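Local coordinates for malonyl-CoA-[acyl-carrier-protein] transacylase (Coxiella burnetii, PDB 3TQE) that probably transfers the malonyl group of malonyl-CoA to holo-acyl carrier protein, a step that supplies malonyl units for fatty acid synthesis, at residues E25-Q30 with L301-I307; A73-F78 with E278-D282; Q158-P162 with V172-H176. Residues are numbered along the deposited sequence.

Contact 1 of 3, residues E25-Q30 with L301-I307; sequences ELGLQQ and LTTTELI
The side chain of Leu26 lies over the N-terminal turn of the helix formed by 304-313, where Thr303 is the N-cap. Its chi1 t, chi2 p rotamer puts CD1 3.7 Å from Thr304 N, 3.8 Å from Thr303 C and 4.2 Å from Ile307 CD1, while Leu26 CB sits 3.7 Å from Thr302 O. The backbones are nearest at Leu26 and Thr303, whose CA atoms are 5.1 Å apart. Residues 25-29 are helical, with Gln29 N bonded to Glu25 O (3.1 Å) and Gln30 N to Leu26 O (2.8 Å); Gln30 then leaves the helix with phi/psi of -128/110°. On the other side the chain runs extended through Thr303 (-145/164°) before entering the helix. Thr303, with chi1 p, turns OG1 back to accept from Leu306 N at 3.1 Å, and Ile307 N reaches Thr303 O at 2.9 Å to close the first turn.

Thr304 faces the helix of 24-29. Its OG1 accepts a nearly straight hydrogen bond from Gln30 NE2 (2.9 Å, 170°), for which Gln30 folds its side chain with chi1 and chi2 both m. At the more open margin, Glu25 OE1 comes within 3.4 Å of Thr303 CG2. Cys80 of helix 63-83 touches Leu26, Gln30 and Ile307, so the contact seats the C-terminal helix of the acyltransferase domain on two earlier helices, away from the active site. A water completes the join, accepting from Leu26 N at 2.9 Å and donating to Thr302 O at 2.7 Å.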
ATOM      1  N   GLU A  25     -19.612   8.179  -1.911  1.00 16.30           N
ATOM      2  CA  GLU A  25     -19.962   9.556  -1.578  1.00 16.20           C
ATOM      3  C   GLU A  25     -19.122  10.545  -2.355  1.00 15.15           C
ATOM      4  O   GLU A  25     -19.643  11.461  -2.980  1.00 14.98           O
ATOM      5  CB  GLU A  25     -19.823   9.787  -0.096  1.00 17.24           C
ATOM      6  CG  GLU A  25     -20.192  11.180   0.302  1.00 19.00           C
ATOM      7  CD  GLU A  25     -20.263  11.375   1.800  1.00 20.99           C
ATOM      8  OE1 GLU A  25     -20.029  10.411   2.574  1.00 22.26           O
ATOM      9  OE2 GLU A  25     -20.607  12.512   2.204  1.00 24.59           O
ATOM     10  N   LEU A  26     -17.806  10.350  -2.342  1.00 14.69           N
ATOM     11  CA  LEU A  26     -16.948  11.246  -3.068  1.00 14.58           C
ATOM     12  C   LEU A  26     -17.279  11.223  -4.546  1.00 15.12           C
ATOM     13  O   LEU A  26     -17.194  12.228  -5.230  1.00 16.16           O
ATOM     14  CB  LEU A  26     -15.498  10.867  -2.829  1.00 15.51           C
ATOM     15  CG  LEU A  26     -14.498  11.906  -3.199  1.00 16.93           C
ATOM     16  CD1 LEU A  26     -14.605  13.168  -2.321  1.00 15.70           C
ATOM     17  CD2 LEU A  26     -13.106  11.281  -3.047  1.00 20.18           C
ATOM     18  N   GLY A  27     -17.654  10.055  -5.046  1.00 15.00           N
ATOM     19  CA  GLY A  27     -18.053   9.922  -6.444  1.00 16.41           C
ATOM     20  C   GLY A  27     -19.303  10.694  -6.830  1.00 17.16           C
ATOM     21  O   GLY A  27     -19.440  11.132  -7.969  1.00 19.03           O
ATOM     22  N   LEU A  28     -20.206  10.867  -5.879  1.00 15.91           N
ATOM     23  CA  LEU A  28     -21.354  11.732  -6.103  1.00 16.65           C
ATOM     24  C   LEU A  28     -20.965  13.196  -6.086  1.00 16.43           C
ATOM     25  O   LEU A  28     -21.477  14.008  -6.839  1.00 18.42           O
ATOM     26  CB  LEU A  28     -22.399  11.475  -5.034  1.00 18.50           C
ATOM     27  CG  LEU A  28     -23.094  10.145  -5.053  1.00 22.60           C
ATOM     28  CD1 LEU A  28     -23.903   9.966  -3.766  1.00 25.06           C
ATOM     29  CD2 LEU A  28     -23.979  10.062  -6.288  1.00 26.26           C
ATOM     30  N   GLN A  29     -20.052  13.537  -5.200  1.00 14.73           N
ATOM     31  CA  GLN A  29     -19.673  14.913  -4.970  1.00 14.66           C
ATOM     32  C   GLN A  29     -18.746  15.496  -5.987  1.00 14.38           C
ATOM     33  O   GLN A  29     -18.794  16.686  -6.266  1.00 15.45           O
ATOM     34  CB  GLN A  29     -18.999  15.012  -3.607  1.00 13.85           C
ATOM     35  CG  GLN A  29     -19.877  14.685  -2.447  1.00 13.40           C
ATOM     36  CD  GLN A  29     -19.174  14.780  -1.113  1.00 14.42           C
ATOM     37  OE1 GLN A  29     -19.806  15.134  -0.082  1.00 18.49           O
ATOM     38  NE2 GLN A  29     -17.898  14.444  -1.094  1.00 13.59           N
ATOM     39  N   GLN A  30     -17.829  14.665  -6.476  1.00 14.50           N
ATOM     40  CA  GLN A  30     -16.728  15.143  -7.298  1.00 14.64           C
ATOM     41  C   GLN A  30     -16.631  14.375  -8.607  1.00 15.70           C
ATOM     42  O   GLN A  30     -16.220  13.219  -8.617  1.00 15.86           O
ATOM     43  CB  GLN A  30     -15.438  14.957  -6.518  1.00 14.87           C
ATOM     44  CG  GLN A  30     -15.353  15.733  -5.251  1.00 15.68           C
ATOM     45  CD  GLN A  30     -15.468  17.232  -5.460  1.00 17.07           C
ATOM     46  OE1 GLN A  30     -15.123  17.760  -6.524  1.00 19.14           O
ATOM     47  NE2 GLN A  30     -15.924  17.945  -4.417  1.00 17.15           N
ATOM     48  N   LEU A 301      -9.518  11.376   3.945  1.00 14.48           N
ATOM     49  CA  LEU A 301      -9.788  12.194   2.773  1.00 13.83           C
ATOM     50  C   LEU A 301     -10.926  11.648   1.923  1.00 14.51           C
ATOM     51  O   LEU A 301     -10.935  11.828   0.714  1.00 15.75           O
ATOM     52  CB  LEU A 301      -8.533  12.300   1.930  1.00 13.82           C
ATOM     53  CG  LEU A 301      -7.332  13.008   2.552  1.00 13.88           C
ATOM     54  CD1 LEU A 301      -6.201  12.985   1.538  1.00 16.57           C
ATOM     55  CD2 LEU A 301      -7.653  14.440   2.977  1.00 15.20           C
ATOM     56  N   THR A 302     -11.873  10.974   2.544  1.00 15.27           N
ATOM     57  CA  THR A 302     -12.832  10.195   1.782  1.00 16.38           C
ATOM     58  C   THR A 302     -14.140  10.918   1.459  1.00 16.70           C
ATOM     59  O   THR A 302     -15.032  10.337   0.843  1.00 18.43           O
ATOM     60  CB  THR A 302     -13.113   8.900   2.498  1.00 17.61           C
ATOM     61  OG1 THR A 302     -13.388   9.183   3.870  1.00 21.33           O
ATOM     62  CG2 THR A 302     -11.920   7.950   2.382  1.00 20.01           C
ATOM     63  N   THR A 303     -14.239  12.187   1.835  1.00 15.40           N
ATOM     64  CA  THR A 303     -15.346  13.033   1.412  1.00 15.74           C
ATOM     65  C   THR A 303     -14.855  14.439   1.204  1.00 15.14           C
ATOM     66  O   THR A 303     -13.774  14.803   1.659  1.00 14.53           O
ATOM     67  CB  THR A 303     -16.473  13.101   2.459  1.00 16.85           C
ATOM     68  OG1 THR A 303     -16.014  13.859   3.593  1.00 17.68           O
ATOM     69  CG2 THR A 303     -16.942  11.726   2.909  1.00 19.87           C
ATOM     70  N   THR A 304     -15.654  15.233   0.519  1.00 14.33           N
ATOM     71  CA  THR A 304     -15.298  16.605   0.243  1.00 14.88           C
ATOM     72  C   THR A 304     -15.093  17.334   1.553  1.00 14.64           C
ATOM     73  O   THR A 304     -14.134  18.085   1.691  1.00 15.05           O
ATOM     74  CB  THR A 304     -16.361  17.296  -0.623  1.00 15.11           C
ATOM     75  OG1 THR A 304     -16.393  16.635  -1.880  1.00 15.36           O
ATOM     76  CG2 THR A 304     -16.047  18.748  -0.829  1.00 17.14           C
ATOM     77  N   GLU A 305     -15.984  17.131   2.517  1.00 15.68           N
ATOM     78  CA  GLU A 305     -15.857  17.836   3.802  1.00 17.00           C
ATOM     79  C   GLU A 305     -14.556  17.454   4.503  1.00 16.02           C
ATOM     80  O   GLU A 305     -13.863  18.310   5.037  1.00 15.79           O
ATOM     81  CB  GLU A 305     -17.050  17.542   4.724  1.00 18.78           C
ATOM     82  CG  GLU A 305     -17.086  18.355   6.041  1.00 25.70           C
ATOM     83  CD  GLU A 305     -18.504  18.525   6.698  1.00 34.86           C
ATOM     84  OE1 GLU A 305     -19.241  17.510   6.958  1.00 39.65           O
ATOM     85  OE2 GLU A 305     -18.876  19.702   7.000  1.00 40.64           O
ATOM     86  N   LEU A 306     -14.202  16.177   4.475  1.00 14.99           N
ATOM     87  CA  LEU A 306     -12.976  15.736   5.114  1.00 14.65           C
ATOM     88  C   LEU A 306     -11.763  16.324   4.422  1.00 13.83           C
ATOM     89  O   LEU A 306     -10.814  16.732   5.083  1.00 13.55           O
ATOM     90  CB  LEU A 306     -12.911  14.224   5.133  1.00 14.74           C
ATOM     91  CG  LEU A 306     -13.890  13.564   6.089  1.00 16.05           C
ATOM     92  CD1 LEU A 306     -13.891  12.082   5.843  1.00 18.13           C
ATOM     93  CD2 LEU A 306     -13.614  13.866   7.533  1.00 19.33           C
ATOM     94  N   ILE A 307     -11.790  16.382   3.102  1.00 13.44           N
ATOM     95  CA  ILE A 307     -10.690  16.961   2.351  1.00 13.12           C
ATOM     96  C   ILE A 307     -10.539  18.431   2.712  1.00 13.50           C
ATOM     97  O   ILE A 307      -9.440  18.904   2.983  1.00 14.10           O
ATOM     98  CB  ILE A 307     -10.864  16.776   0.837  1.00 13.30           C
ATOM     99  CG1 ILE A 307     -10.681  15.290   0.502  1.00 14.05           C
ATOM    100  CG2 ILE A 307      -9.904  17.674   0.071  1.00 15.56           C
ATOM    101  CD1 ILE A 307     -11.124  14.918  -0.879  1.00 15.04           C
TER
HETATM  102  O   HOH W   1     -16.497   8.517  -0.474  1.00 18.34           O

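Contact 2 of 3, residues A73-F78 with E278-D282; sequences ADVAIF and ECGPD
This is a buried helix-to-loop packing contact: residues 73-78, within helix 63-83, lie against the loop that leaves the C-terminal end of strand 275-278 and leads to helix 284-292. The helix is regular, with Ile77 N to Ala73 O and Phe78 N to Asp74 O both at 3.0 Å. The loop turns sharply at Cys279 (phi/psi -95/74°), the centre of an inverse gamma turn whose Gly280 N to Glu278 O bond is weak at 3.2 Å, then stretches out through Gly280 (171/180°) and Pro281 (-75/160°).

Asp74 and Gly280 approach to 4.2 Å between CA atoms. With chi1 m, Asp74 brings OD1 to 3.2 Å from Gly280 CA and 3.3 Å from Pro281 CD; a beta carbon on residue 280 would collide with this oxygen. Asp74 CA also makes a CA-H...O contact with Cys279 O at 3.5 Å. Cys279, chi1 t, sets SG against Ile77 CG2 (3.8 Å) and Phe78 CB (3.6 Å), near the plane of the Phe78 ring at its edge. Ile77, chi1 m and chi2 t, lays CD1 3.4 Å from Gly280 C, and Ala73 CB meets Pro281 CD at 4.1 Å.

Asp74 also touches Ala101 of helix 97-105, and its side chain lies about 10 Å from that of the predicted nucleophile Ser96. The arrangement is that of a strand-to-helix loop at the C-terminal edge of the parallel sheet in an alpha/beta acyltransferase domain.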
ATOM      1  N   ALA A  73      -8.672   4.277  -6.799  1.00 10.17           N
ATOM      2  CA  ALA A  73      -9.291   4.965  -5.664  1.00 10.37           C
ATOM      3  C   ALA A  73      -8.315   5.959  -5.044  1.00 10.84           C
ATOM      4  O   ALA A  73      -8.667   7.098  -4.761  1.00 11.87           O
ATOM      5  CB  ALA A  73      -9.754   3.976  -4.628  1.00 11.34           C
ATOM      6  N   ASP A  74      -7.072   5.524  -4.858  1.00 10.37           N
ATOM      7  CA  ASP A  74      -6.083   6.382  -4.229  1.00 10.42           C
ATOM      8  C   ASP A  74      -5.822   7.599  -5.122  1.00 10.71           C
ATOM      9  O   ASP A  74      -5.727   8.720  -4.637  1.00 11.30           O
ATOM     10  CB  ASP A  74      -4.782   5.621  -4.066  1.00 10.58           C
ATOM     11  CG  ASP A  74      -4.786   4.557  -2.956  1.00 11.94           C
ATOM     12  OD1 ASP A  74      -5.800   4.305  -2.285  1.00 13.51           O
ATOM     13  OD2 ASP A  74      -3.688   3.947  -2.784  1.00 12.97           O
ATOM     14  N   VAL A  75      -5.654   7.383  -6.420  1.00 10.43           N
ATOM     15  CA  VAL A  75      -5.396   8.475  -7.331  1.00 10.79           C
ATOM     16  C   VAL A  75      -6.608   9.401  -7.426  1.00 11.13           C
ATOM     17  O   VAL A  75      -6.471  10.608  -7.483  1.00 11.88           O
ATOM     18  CB  VAL A  75      -5.007   7.943  -8.691  1.00 10.83           C
ATOM     19  CG1 VAL A  75      -5.017   9.039  -9.722  1.00 14.00           C
ATOM     20  CG2 VAL A  75      -3.644   7.279  -8.591  1.00 12.10           C
ATOM     21  N   ALA A  76      -7.802   8.837  -7.429  1.00 10.86           N
ATOM     22  CA  ALA A  76      -9.018   9.666  -7.441  1.00 11.25           C
ATOM     23  C   ALA A  76      -9.037  10.609  -6.263  1.00 11.85           C
ATOM     24  O   ALA A  76      -9.399  11.784  -6.408  1.00 12.83           O
ATOM     25  CB  ALA A  76     -10.253   8.788  -7.468  1.00 12.57           C
ATOM     26  N   ILE A  77      -8.688  10.099  -5.097  1.00 11.64           N
ATOM     27  CA  ILE A  77      -8.695  10.945  -3.894  1.00 11.27           C
ATOM     28  C   ILE A  77      -7.628  12.007  -3.988  1.00 11.34           C
ATOM     29  O   ILE A  77      -7.860  13.165  -3.647  1.00 12.20           O
ATOM     30  CB  ILE A  77      -8.573  10.108  -2.631  1.00 11.20           C
ATOM     31  CG1 ILE A  77      -9.891   9.350  -2.438  1.00 14.38           C
ATOM     32  CG2 ILE A  77      -8.215  10.974  -1.419  1.00 13.01           C
ATOM     33  CD1 ILE A  77      -9.835   8.269  -1.413  1.00 20.46           C
ATOM     34  N   PHE A  78      -6.452  11.646  -4.481  1.00 10.94           N
ATOM     35  CA  PHE A  78      -5.450  12.666  -4.696  1.00 10.95           C
ATOM     36  C   PHE A  78      -5.915  13.754  -5.614  1.00 11.12           C
ATOM     37  O   PHE A  78      -5.668  14.935  -5.384  1.00 12.30           O
ATOM     38  CB  PHE A  78      -4.202  12.025  -5.258  1.00 11.53           C
ATOM     39  CG  PHE A  78      -3.103  12.986  -5.503  1.00 13.31           C
ATOM     40  CD1 PHE A  78      -2.311  13.397  -4.468  1.00 15.51           C
ATOM     41  CD2 PHE A  78      -2.885  13.507  -6.759  1.00 15.04           C
ATOM     42  CE1 PHE A  78      -1.301  14.303  -4.687  1.00 17.89           C
ATOM     43  CE2 PHE A  78      -1.861  14.411  -6.970  1.00 17.90           C
ATOM     44  CZ  PHE A  78      -1.108  14.797  -5.940  1.00 16.34           C
ATOM     45  N   GLU A 278      -4.274  10.223   4.698  1.00 13.02           N
ATOM     46  CA  GLU A 278      -4.447   8.912   4.125  1.00 13.45           C
ATOM     47  C   GLU A 278      -5.183   9.072   2.806  1.00 13.36           C
ATOM     48  O   GLU A 278      -6.364   9.436   2.756  1.00 14.55           O
ATOM     49  CB  GLU A 278      -5.169   7.984   5.095  1.00 14.34           C
ATOM     50  CG  GLU A 278      -5.315   6.555   4.590  1.00 16.24           C
ATOM     51  CD  GLU A 278      -5.365   5.477   5.675  1.00 18.05           C
ATOM     52  OE1 GLU A 278      -5.576   5.780   6.876  1.00 19.15           O
ATOM     53  OE2 GLU A 278      -5.166   4.292   5.302  1.00 17.73           O
ATOM     54  N   CYS A 279      -4.440   8.908   1.730  1.00 13.41           N
ATOM     55  CA  CYS A 279      -4.937   9.192   0.402  1.00 14.40           C
ATOM     56  C   CYS A 279      -5.451   7.921  -0.227  1.00 14.45           C
ATOM     57  O   CYS A 279      -4.843   7.339  -1.101  1.00 14.42           O
ATOM     58  CB  CYS A 279      -3.858   9.849  -0.431  1.00 15.57           C
ATOM     59  SG  CYS A 279      -4.471  10.616  -1.925  1.00 17.11           S
ATOM     60  N   GLY A 280      -6.599   7.496   0.246  1.00 14.10           N
ATOM     61  CA  GLY A 280      -7.231   6.270  -0.217  1.00 14.48           C
ATOM     62  C   GLY A 280      -8.405   5.950   0.662  1.00 14.25           C
ATOM     63  O   GLY A 280      -8.718   6.672   1.620  1.00 15.46           O
ATOM     64  N   PRO A 281      -9.083   4.854   0.361  1.00 14.57           N
ATOM     65  CA  PRO A 281     -10.194   4.396   1.164  1.00 16.11           C
ATOM     66  C   PRO A 281      -9.715   3.751   2.461  1.00 16.56           C
ATOM     67  O   PRO A 281      -8.557   3.322   2.570  1.00 16.37           O
ATOM     68  CB  PRO A 281     -10.823   3.361   0.271  1.00 16.58           C
ATOM     69  CG  PRO A 281      -9.654   2.784  -0.500  1.00 16.07           C
ATOM     70  CD  PRO A 281      -8.722   3.921  -0.703  1.00 15.27           C
ATOM     71  N   ASP A 282     -10.613   3.679   3.436  1.00 17.12           N
ATOM     72  CA  ASP A 282     -10.395   3.016   4.710  1.00 17.51           C
ATOM     73  C   ASP A 282      -9.394   3.809   5.555  1.00 17.50           C
ATOM     74  O   ASP A 282      -8.881   4.823   5.121  1.00 19.14           O
ATOM     75  CB  ASP A 282     -10.009   1.546   4.518  1.00 18.20           C
ATOM     76  CG  ASP A 282     -10.482   0.639   5.643  1.00 22.18           C
ATOM     77  OD1 ASP A 282     -10.895   1.144   6.729  1.00 25.38           O
ATOM     78  OD2 ASP A 282     -10.398  -0.588   5.424  1.00 26.53           O
TER

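Contact 3 of 3, residues Q158-P162 with V172-H176; sequences QVVQP and VISGH
Strands 160-162 and 172-174 run antiparallel, their axes 4.5 Å apart at closest approach and their directions 149° apart, as the two arms of a beta hairpin. Gln161 and Ser174 form a hydrogen-bonded pair (CA-CA 5.6 Å), with Gln161 N to Ser174 O at 3.0 Å and Ser174 N to Gln161 O at 2.9 Å. The flanking non-hydrogen-bonded pairs, Val160 with Gly175 and Pro162 with Ile173, each have CA atoms 4.2 Å apart. Beyond them His176 N donates to Val159 O at 2.8 Å. Segment 172-176 turns a corner at Gly175 (phi/psi 157/-153°), where a beta carbon would run into Val159 O; instead Gly175 CA makes a CA-H...O contact of 3.2 Å with that oxygen.

Gln161 and Ser174 share one face of the sheet. Ser174, chi1 t, hydrogen-bonds through OG to Ser204 O, and its side chain is about 6 Å from that of the predicted active-site His205. Val160 and Ile173, both chi1 p, meet at Val160 CG2 to Ile173 CD1, 3.8 Å, and pack on helices 144-155 and 177-189. His176, the N-cap residue of helix 177-189, has chi1 m and chi2 110°, which brings ND1 2.9 Å from Val159 N in an almost linear bond (176°). Gln158 NE2 lies 3.4 Å from His176 CB, and its amide bonds Arg182 and Glu178 on that helix. Because the hydrogen on Val159 N points at ND1, this ring nitrogen must be the acceptor, so an imidazole side chain takes over where the backbone ladder ends.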
ATOM      1  N   GLN A 158      11.216 -24.638   4.499  1.00 17.16           N
ATOM      2  CA  GLN A 158      10.239 -23.857   3.772  1.00 16.90           C
ATOM      3  C   GLN A 158      10.546 -22.384   3.953  1.00 17.37           C
ATOM      4  O   GLN A 158      11.483 -22.006   4.642  1.00 18.27           O
ATOM      5  CB  GLN A 158       8.832 -24.172   4.290  1.00 16.64           C
ATOM      6  CG  GLN A 158       8.374 -25.592   4.012  1.00 16.61           C
ATOM      7  CD  GLN A 158       6.911 -25.745   4.334  1.00 15.69           C
ATOM      8  OE1 GLN A 158       6.540 -25.700   5.504  1.00 16.79           O
ATOM      9  NE2 GLN A 158       6.064 -25.875   3.302  1.00 15.62           N
ATOM     10  N   VAL A 159       9.751 -21.552   3.293  1.00 16.27           N
ATOM     11  CA  VAL A 159       9.879 -20.115   3.396  1.00 16.48           C
ATOM     12  C   VAL A 159       8.869 -19.579   4.398  1.00 15.22           C
ATOM     13  O   VAL A 159       7.680 -19.852   4.311  1.00 15.55           O
ATOM     14  CB  VAL A 159       9.594 -19.443   2.041  1.00 16.75           C
ATOM     15  CG1 VAL A 159       9.589 -17.926   2.165  1.00 16.93           C
ATOM     16  CG2 VAL A 159      10.608 -19.873   1.034  1.00 18.93           C
ATOM     17  N   VAL A 160       9.347 -18.784   5.330  1.00 15.23           N
ATOM     18  CA  VAL A 160       8.475 -17.990   6.180  1.00 14.97           C
ATOM     19  C   VAL A 160       9.305 -16.863   6.736  1.00 16.36           C
ATOM     20  O   VAL A 160      10.372 -17.077   7.275  1.00 16.73           O
ATOM     21  CB  VAL A 160       7.797 -18.804   7.302  1.00 14.98           C
ATOM     22  CG1 VAL A 160       8.831 -19.559   8.154  1.00 16.37           C
ATOM     23  CG2 VAL A 160       6.890 -17.920   8.167  1.00 16.36           C
ATOM     24  N   GLN A 161       8.838 -15.641   6.548  1.00 15.97           N
ATOM     25  CA  GLN A 161       9.585 -14.503   7.011  1.00 17.39           C
ATOM     26  C   GLN A 161       8.723 -13.289   7.177  1.00 16.53           C
ATOM     27  O   GLN A 161       7.636 -13.240   6.647  1.00 15.50           O
ATOM     28  CB  GLN A 161      10.709 -14.173   6.059  1.00 18.48           C
ATOM     29  CG  GLN A 161      10.353 -13.992   4.640  1.00 22.24           C
ATOM     30  CD  GLN A 161      11.623 -14.031   3.771  1.00 28.17           C
ATOM     31  OE1 GLN A 161      12.263 -15.086   3.602  1.00 34.15           O
ATOM     32  NE2 GLN A 161      11.989 -12.904   3.243  1.00 31.11           N
ATOM     33  N   PRO A 162       9.233 -12.284   7.899  1.00 17.61           N
ATOM     34  CA  PRO A 162       8.543 -11.011   7.967  1.00 17.77           C
ATOM     35  C   PRO A 162       8.331 -10.423   6.571  1.00 17.30           C
ATOM     36  O   PRO A 162       9.222 -10.464   5.736  1.00 18.75           O
ATOM     37  CB  PRO A 162       9.479 -10.154   8.833  1.00 18.35           C
ATOM     38  CG  PRO A 162      10.215 -11.154   9.696  1.00 19.63           C
ATOM     39  CD  PRO A 162      10.434 -12.301   8.754  1.00 18.91           C
ATOM     40  N   VAL A 172       3.387  -8.648   9.777  1.00 15.93           N
ATOM     41  CA  VAL A 172       2.799  -9.719   8.966  1.00 15.94           C
ATOM     42  C   VAL A 172       3.927 -10.554   8.412  1.00 15.01           C
ATOM     43  O   VAL A 172       4.929 -10.030   7.949  1.00 15.54           O
ATOM     44  CB  VAL A 172       1.956  -9.163   7.817  1.00 16.01           C
ATOM     45  CG1 VAL A 172       1.379 -10.273   6.978  1.00 18.09           C
ATOM     46  CG2 VAL A 172       0.852  -8.258   8.362  1.00 18.40           C
ATOM     47  N   ILE A 173       3.781 -11.868   8.552  1.00 13.83           N
ATOM     48  CA  ILE A 173       4.698 -12.821   7.967  1.00 13.87           C
ATOM     49  C   ILE A 173       4.073 -13.470   6.745  1.00 13.71           C
ATOM     50  O   ILE A 173       2.869 -13.461   6.567  1.00 14.38           O
ATOM     51  CB  ILE A 173       5.146 -13.884   8.994  1.00 14.05           C
ATOM     52  CG1 ILE A 173       3.978 -14.759   9.468  1.00 14.18           C
ATOM     53  CG2 ILE A 173       5.850 -13.179  10.161  1.00 15.53           C
ATOM     54  CD1 ILE A 173       4.411 -16.017  10.299  1.00 15.35           C
ATOM     55  N   SER A 174       4.918 -14.014   5.899  1.00 13.31           N
ATOM     56  CA  SER A 174       4.518 -14.576   4.641  0.50 13.10           C
ATOM     57  C   SER A 174       5.374 -15.782   4.317  1.00 13.28           C
ATOM     58  O   SER A 174       6.531 -15.819   4.698  1.00 14.34           O
ATOM     59  CB  SER A 174       4.743 -13.511   3.577  0.50 13.29           C
ATOM     60  OG  SER A 174       4.197 -13.926   2.371  0.50 15.26           O
ATOM     61  N   GLY A 175       4.812 -16.725   3.583  1.00 12.71           N
ATOM     62  CA  GLY A 175       5.584 -17.840   3.082  1.00 13.31           C
ATOM     63  C   GLY A 175       4.701 -19.020   2.775  1.00 13.27           C
ATOM     64  O   GLY A 175       3.524 -18.887   2.463  1.00 13.57           O
ATOM     65  N   HIS A 176       5.294 -20.187   2.862  1.00 13.16           N
ATOM     66  CA  HIS A 176       4.522 -21.387   2.685  1.00 13.38           C
ATOM     67  C   HIS A 176       3.490 -21.530   3.771  1.00 13.48           C
ATOM     68  O   HIS A 176       3.767 -21.219   4.930  1.00 13.44           O
ATOM     69  CB  HIS A 176       5.422 -22.596   2.720  1.00 14.10           C
ATOM     70  CG  HIS A 176       6.286 -22.708   1.521  1.00 14.89           C
ATOM     71  ND1 HIS A 176       7.647 -22.516   1.562  1.00 16.82           N
ATOM     72  CD2 HIS A 176       5.974 -22.987   0.234  1.00 17.28           C
ATOM     73  CE1 HIS A 176       8.137 -22.680   0.345  1.00 18.09           C
ATOM     74  NE2 HIS A 176       7.145 -22.990  -0.472  1.00 18.11           N
TER

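Contacts 1 and 2 adjoin, their centres about 10 Å apart, and pack against each other beside helix 63-83: Leu26 CD2 meets its Ile77 CG1 at 3.8 Å, and the later segments touch where Thr302 CG2 lies 3.5 Å from Gly280 O. Those segments follow neighbouring strands of the four-stranded parallel sheet, 275-278 and 297-300. Contact 3 belongs to the five-stranded mixed sheet across the chain's centre, about 38 Å from contact 1 and about 29 Å from contact 2 between centres. The contacts are nested along the chain, 3 within 2 within 1, so the mixed-sheet part is an excursion from the larger alpha/beta part. Predicted catalytic Ser96 lies about 10 Å from both Asp74 and Val172 between side chains.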